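Local coordinates for protein arginyl-tRNA synthetase, putative (Plasmodium falciparum, PDB 5JLD) that probably joins L-arginine to tRNA(Arg) at the expense of ATP, as a monomeric class I aminoacyl-tRNA synthetase of the malaria parasite, at residues Thr172-Gln184 and Ile268-Pro280. Numbering follows the deposited sequence.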
# COMPACT_ATOMS: atom_id res chain seq x y z
N THR A 172 2.61 -1.05 -13.53
CA THR A 172 3.28 -0.85 -12.25
C THR A 172 4.66 -1.48 -12.22
O THR A 172 4.78 -2.68 -12.49
CB THR A 172 2.41 -1.43 -11.12
OG1 THR A 172 1.09 -0.91 -11.25
CG2 THR A 172 2.96 -1.03 -9.76
N HIS A 173 5.70 -0.69 -11.94
CA HIS A 173 7.06 -1.22 -11.90
C HIS A 173 7.42 -1.57 -10.46
O HIS A 173 7.52 -0.69 -9.60
CB HIS A 173 8.10 -0.21 -12.43
CG HIS A 173 7.90 0.21 -13.85
ND1 HIS A 173 8.47 -0.46 -14.92
CD2 HIS A 173 7.21 1.25 -14.39
CE1 HIS A 173 8.13 0.15 -16.05
NE2 HIS A 173 7.37 1.19 -15.75
N ARG A 174 7.61 -2.86 -10.20
CA ARG A 174 8.09 -3.34 -8.91
C ARG A 174 9.64 -3.34 -8.88
O ARG A 174 10.28 -4.20 -9.50
CB ARG A 174 7.56 -4.74 -8.64
CG ARG A 174 6.04 -4.80 -8.67
CD ARG A 174 5.58 -6.23 -8.85
NE ARG A 174 4.22 -6.37 -8.33
CZ ARG A 174 3.95 -6.82 -7.11
NH1 ARG A 174 4.95 -7.14 -6.31
NH2 ARG A 174 2.68 -6.91 -6.69
N VAL A 175 10.22 -2.40 -8.14
CA VAL A 175 11.67 -2.21 -8.22
C VAL A 175 12.37 -2.34 -6.87
O VAL A 175 12.07 -1.67 -5.91
CB VAL A 175 12.00 -0.84 -8.82
CG1 VAL A 175 13.51 -0.59 -8.78
CG2 VAL A 175 11.51 -0.78 -10.26
N ASN A 176 13.35 -3.23 -6.84
CA ASN A 176 14.17 -3.46 -5.67
C ASN A 176 15.56 -2.85 -5.85
O ASN A 176 16.38 -3.43 -6.54
CB ASN A 176 14.26 -4.97 -5.40
CG ASN A 176 14.80 -5.29 -4.02
OD1 ASN A 176 15.20 -4.40 -3.27
ND2 ASN A 176 14.80 -6.57 -3.68
N HIS A 177 15.79 -1.68 -5.24
CA HIS A 177 17.05 -0.93 -5.29
C HIS A 177 18.06 -1.54 -4.33
O HIS A 177 18.33 -0.98 -3.26
CB HIS A 177 16.79 0.55 -4.96
CG HIS A 177 17.97 1.47 -5.18
ND1 HIS A 177 18.17 2.15 -6.36
CD2 HIS A 177 18.95 1.88 -4.33
CE1 HIS A 177 19.25 2.90 -6.25
NE2 HIS A 177 19.73 2.76 -5.03
N VAL A 178 18.60 -2.70 -4.69
CA VAL A 178 19.48 -3.46 -3.81
C VAL A 178 20.84 -2.78 -3.67
O VAL A 178 21.34 -2.19 -4.64
CB VAL A 178 19.64 -4.92 -4.30
CG1 VAL A 178 20.03 -4.95 -5.78
CG2 VAL A 178 20.64 -5.69 -3.46
N GLY A 179 21.43 -2.83 -2.48
CA GLY A 179 22.76 -2.29 -2.26
C GLY A 179 23.85 -3.23 -2.76
O GLY A 179 24.40 -4.02 -1.99
N ASP A 180 24.17 -3.16 -4.05
CA ASP A 180 25.12 -4.09 -4.66
C ASP A 180 26.37 -3.37 -5.16
O ASP A 180 27.07 -3.87 -6.04
CB ASP A 180 24.47 -4.84 -5.82
CG ASP A 180 24.04 -3.91 -6.95
OD1 ASP A 180 23.98 -2.67 -6.74
OD2 ASP A 180 23.75 -4.43 -8.06
N TRP A 181 26.64 -2.19 -4.62
CA TRP A 181 27.79 -1.43 -5.05
C TRP A 181 28.34 -0.63 -3.87
O TRP A 181 28.66 0.56 -3.98
CB TRP A 181 27.40 -0.53 -6.23
CG TRP A 181 28.57 -0.03 -7.03
CD1 TRP A 181 29.07 1.24 -7.02
CD2 TRP A 181 29.38 -0.78 -7.95
NE1 TRP A 181 30.14 1.33 -7.87
CE2 TRP A 181 30.35 0.11 -8.46
CE3 TRP A 181 29.38 -2.11 -8.40
CZ2 TRP A 181 31.32 -0.29 -9.39
CZ3 TRP A 181 30.34 -2.50 -9.32
CH2 TRP A 181 31.29 -1.59 -9.81
N GLY A 182 28.46 -1.30 -2.73
CA GLY A 182 28.82 -0.64 -1.49
C GLY A 182 30.28 -0.67 -1.11
O GLY A 182 31.15 -1.10 -1.88
N THR A 183 30.55 -0.22 0.12
CA THR A 183 31.90 -0.12 0.66
C THR A 183 32.61 -1.46 0.59
O THR A 183 33.66 -1.60 -0.05
CB THR A 183 31.87 0.35 2.13
OG1 THR A 183 31.40 1.70 2.20
CG2 THR A 183 33.27 0.27 2.73
N GLN A 184 31.99 -2.44 1.24
CA GLN A 184 32.60 -3.72 1.58
C GLN A 184 33.30 -4.50 0.47
O GLN A 184 34.26 -5.22 0.74
CB GLN A 184 31.53 -4.62 2.19
CG GLN A 184 32.09 -5.62 3.17
CD GLN A 184 31.12 -5.98 4.27
OE1 GLN A 184 30.08 -5.35 4.43
NE2 GLN A 184 31.48 -6.98 5.06
N ILE A 268 6.09 -12.60 -3.05
CA ILE A 268 6.27 -11.22 -3.50
C ILE A 268 7.34 -11.12 -4.57
O ILE A 268 8.50 -11.45 -4.33
CB ILE A 268 6.64 -10.28 -2.34
CG1 ILE A 268 5.50 -10.21 -1.32
CG2 ILE A 268 7.01 -8.88 -2.87
CD1 ILE A 268 5.80 -9.37 -0.11
N LYS A 269 6.97 -10.66 -5.76
CA LYS A 269 7.95 -10.54 -6.82
C LYS A 269 8.33 -9.08 -7.07
O LYS A 269 7.50 -8.17 -7.05
CB LYS A 269 7.42 -11.19 -8.10
CG LYS A 269 7.08 -12.66 -7.90
CD LYS A 269 6.94 -13.38 -9.22
CE LYS A 269 6.76 -14.87 -9.01
NZ LYS A 269 8.04 -15.54 -8.60
N LEU A 270 9.62 -8.88 -7.30
CA LEU A 270 10.18 -7.58 -7.65
C LEU A 270 11.53 -7.66 -8.33
O LEU A 270 12.28 -8.62 -8.16
CB LEU A 270 10.26 -6.68 -6.41
CG LEU A 270 10.75 -7.25 -5.08
CD1 LEU A 270 12.13 -7.66 -5.03
CD2 LEU A 270 10.61 -6.10 -4.09
N GLU A 271 11.83 -6.63 -9.10
CA GLU A 271 12.96 -6.66 -10.02
C GLU A 271 14.20 -6.02 -9.42
O GLU A 271 14.19 -4.84 -9.07
CB GLU A 271 12.60 -5.94 -11.33
CG GLU A 271 13.81 -5.73 -12.24
CD GLU A 271 13.50 -4.98 -13.53
OE1 GLU A 271 12.44 -4.32 -13.60
OE2 GLU A 271 14.33 -5.06 -14.47
N TYR A 272 15.28 -6.80 -9.29
CA TYR A 272 16.57 -6.22 -8.89
C TYR A 272 17.01 -5.13 -9.86
O TYR A 272 17.22 -5.39 -11.03
CB TYR A 272 17.67 -7.29 -8.80
CG TYR A 272 17.47 -8.27 -7.68
CD1 TYR A 272 17.56 -7.85 -6.35
CD2 TYR A 272 17.18 -9.61 -7.93
CE1 TYR A 272 17.38 -8.73 -5.31
CE2 TYR A 272 16.99 -10.50 -6.88
CZ TYR A 272 17.10 -10.06 -5.57
OH TYR A 272 16.92 -10.94 -4.53
N VAL A 273 17.12 -3.91 -9.35
CA VAL A 273 17.76 -2.81 -10.07
C VAL A 273 18.70 -2.12 -9.09
O VAL A 273 18.35 -1.12 -8.47
CB VAL A 273 16.72 -1.81 -10.65
CG1 VAL A 273 17.42 -0.74 -11.47
CG2 VAL A 273 15.68 -2.53 -11.51
N GLY A 274 19.89 -2.67 -8.92
CA GLY A 274 20.79 -2.22 -7.87
C GLY A 274 21.41 -0.86 -8.11
O GLY A 274 21.22 -0.26 -9.17
N GLU A 275 22.15 -0.37 -7.12
CA GLU A 275 22.99 0.80 -7.30
C GLU A 275 23.93 0.65 -8.51
O GLU A 275 24.11 1.59 -9.29
CB GLU A 275 23.81 1.05 -6.02
CG GLU A 275 22.95 1.47 -4.83
CD GLU A 275 23.68 1.40 -3.49
OE1 GLU A 275 24.75 0.75 -3.40
OE2 GLU A 275 23.15 1.99 -2.52
N SER A 276 24.51 -0.54 -8.68
CA SER A 276 25.46 -0.81 -9.77
C SER A 276 24.86 -0.44 -11.12
O SER A 276 25.56 0.10 -11.98
CB SER A 276 25.88 -2.29 -9.78
OG SER A 276 24.78 -3.14 -10.09
N PHE A 277 23.56 -0.69 -11.26
CA PHE A 277 22.84 -0.44 -12.51
C PHE A 277 23.01 1.00 -12.98
O PHE A 277 23.02 1.28 -14.18
CB PHE A 277 21.35 -0.78 -12.38
CG PHE A 277 20.54 -0.52 -13.64
CD1 PHE A 277 20.48 -1.46 -14.65
CD2 PHE A 277 19.86 0.68 -13.80
CE1 PHE A 277 19.74 -1.23 -15.82
CE2 PHE A 277 19.12 0.93 -14.97
CZ PHE A 277 19.06 -0.03 -15.98
N TYR A 278 23.16 1.94 -12.04
CA TYR A 278 23.22 3.33 -12.46
C TYR A 278 24.64 3.83 -12.69
O TYR A 278 24.84 4.90 -13.27
CB TYR A 278 22.50 4.20 -11.44
CG TYR A 278 21.07 3.74 -11.23
CD1 TYR A 278 20.05 4.15 -12.09
CD2 TYR A 278 20.75 2.87 -10.19
CE1 TYR A 278 18.72 3.73 -11.90
CE2 TYR A 278 19.43 2.44 -9.99
CZ TYR A 278 18.42 2.87 -10.86
OH TYR A 278 17.13 2.44 -10.67
N VAL A 279 25.61 3.04 -12.25
CA VAL A 279 26.99 3.48 -12.30
C VAL A 279 27.44 3.97 -13.71
O VAL A 279 28.07 5.02 -13.81
CB VAL A 279 27.92 2.36 -11.77
CG1 VAL A 279 29.39 2.64 -12.09
CG2 VAL A 279 27.70 2.19 -10.26
N PRO A 280 27.06 3.26 -14.79
CA PRO A 280 27.50 3.76 -16.11
C PRO A 280 26.80 5.03 -16.62
O PRO A 280 27.11 5.46 -17.72
CB PRO A 280 27.16 2.60 -17.06
CG PRO A 280 26.96 1.40 -16.18
CD PRO A 280 26.39 1.95 -14.91
O HOH W 1 16.68 1.24 -8.45
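The carboxylate of Asp180 takes hold of Ser276 with both oxygens: OD1 accepts Ser276 N at 2.9 Å on its syn side, tilted somewhat out of the carboxylate plane, along an almost straight N-H, and OD2 accepts Ser276 OG at 2.6 Å from above that plane. Torsions that set Asp180 CG (chi1 63°) and Ser276 OG (chi1 66°) each between its own backbone N and carbonyl carbon turn the two groups onto one another. Gly274 CA packs close against OD1 of this carboxylate. One residue further on, the Trp181 ring receives Val279 CG2 over the face of its five-membered ring, a CH-pi contact 3.6 Å from the centroid.

Upstream, the two segments pair as parallel strands. Glu271 N bonds to Arg174 O, Asn176 N to Glu271 O and Val273 N to Asn176 O; past the strand ends Glu275 N still reaches Val178 O at 3.2 Å. Just beyond the strand ends, a water lies in the plane of the His177 ring, 2.7 Å from ND1, and also meets Tyr278 OH and donates to Val273 O. Glu275 CG approaches His177 NE2 at 3.5 Å.

At the other end Arg174 runs extended past the backbone carbonyl of Lys269 and gives NH1 to Lys269 O at 2.8 Å, while salt bridges to Asp159 and Glu166 hold the guanidinium to helix 149-167. Asn176 ND2 lies against Leu270 CD1 and bonds to Tyr263 OH of helix 242-265.

The pairing adds 271-272 as an outermost strand of the parallel sheet in the class I catalytic domain, beside 171-176, whose other neighbour is 133-137. Helix 242-265 meets Tyr272 and Ser276, whereas helix 326-337 packs on Val175, His177 and Tyr278.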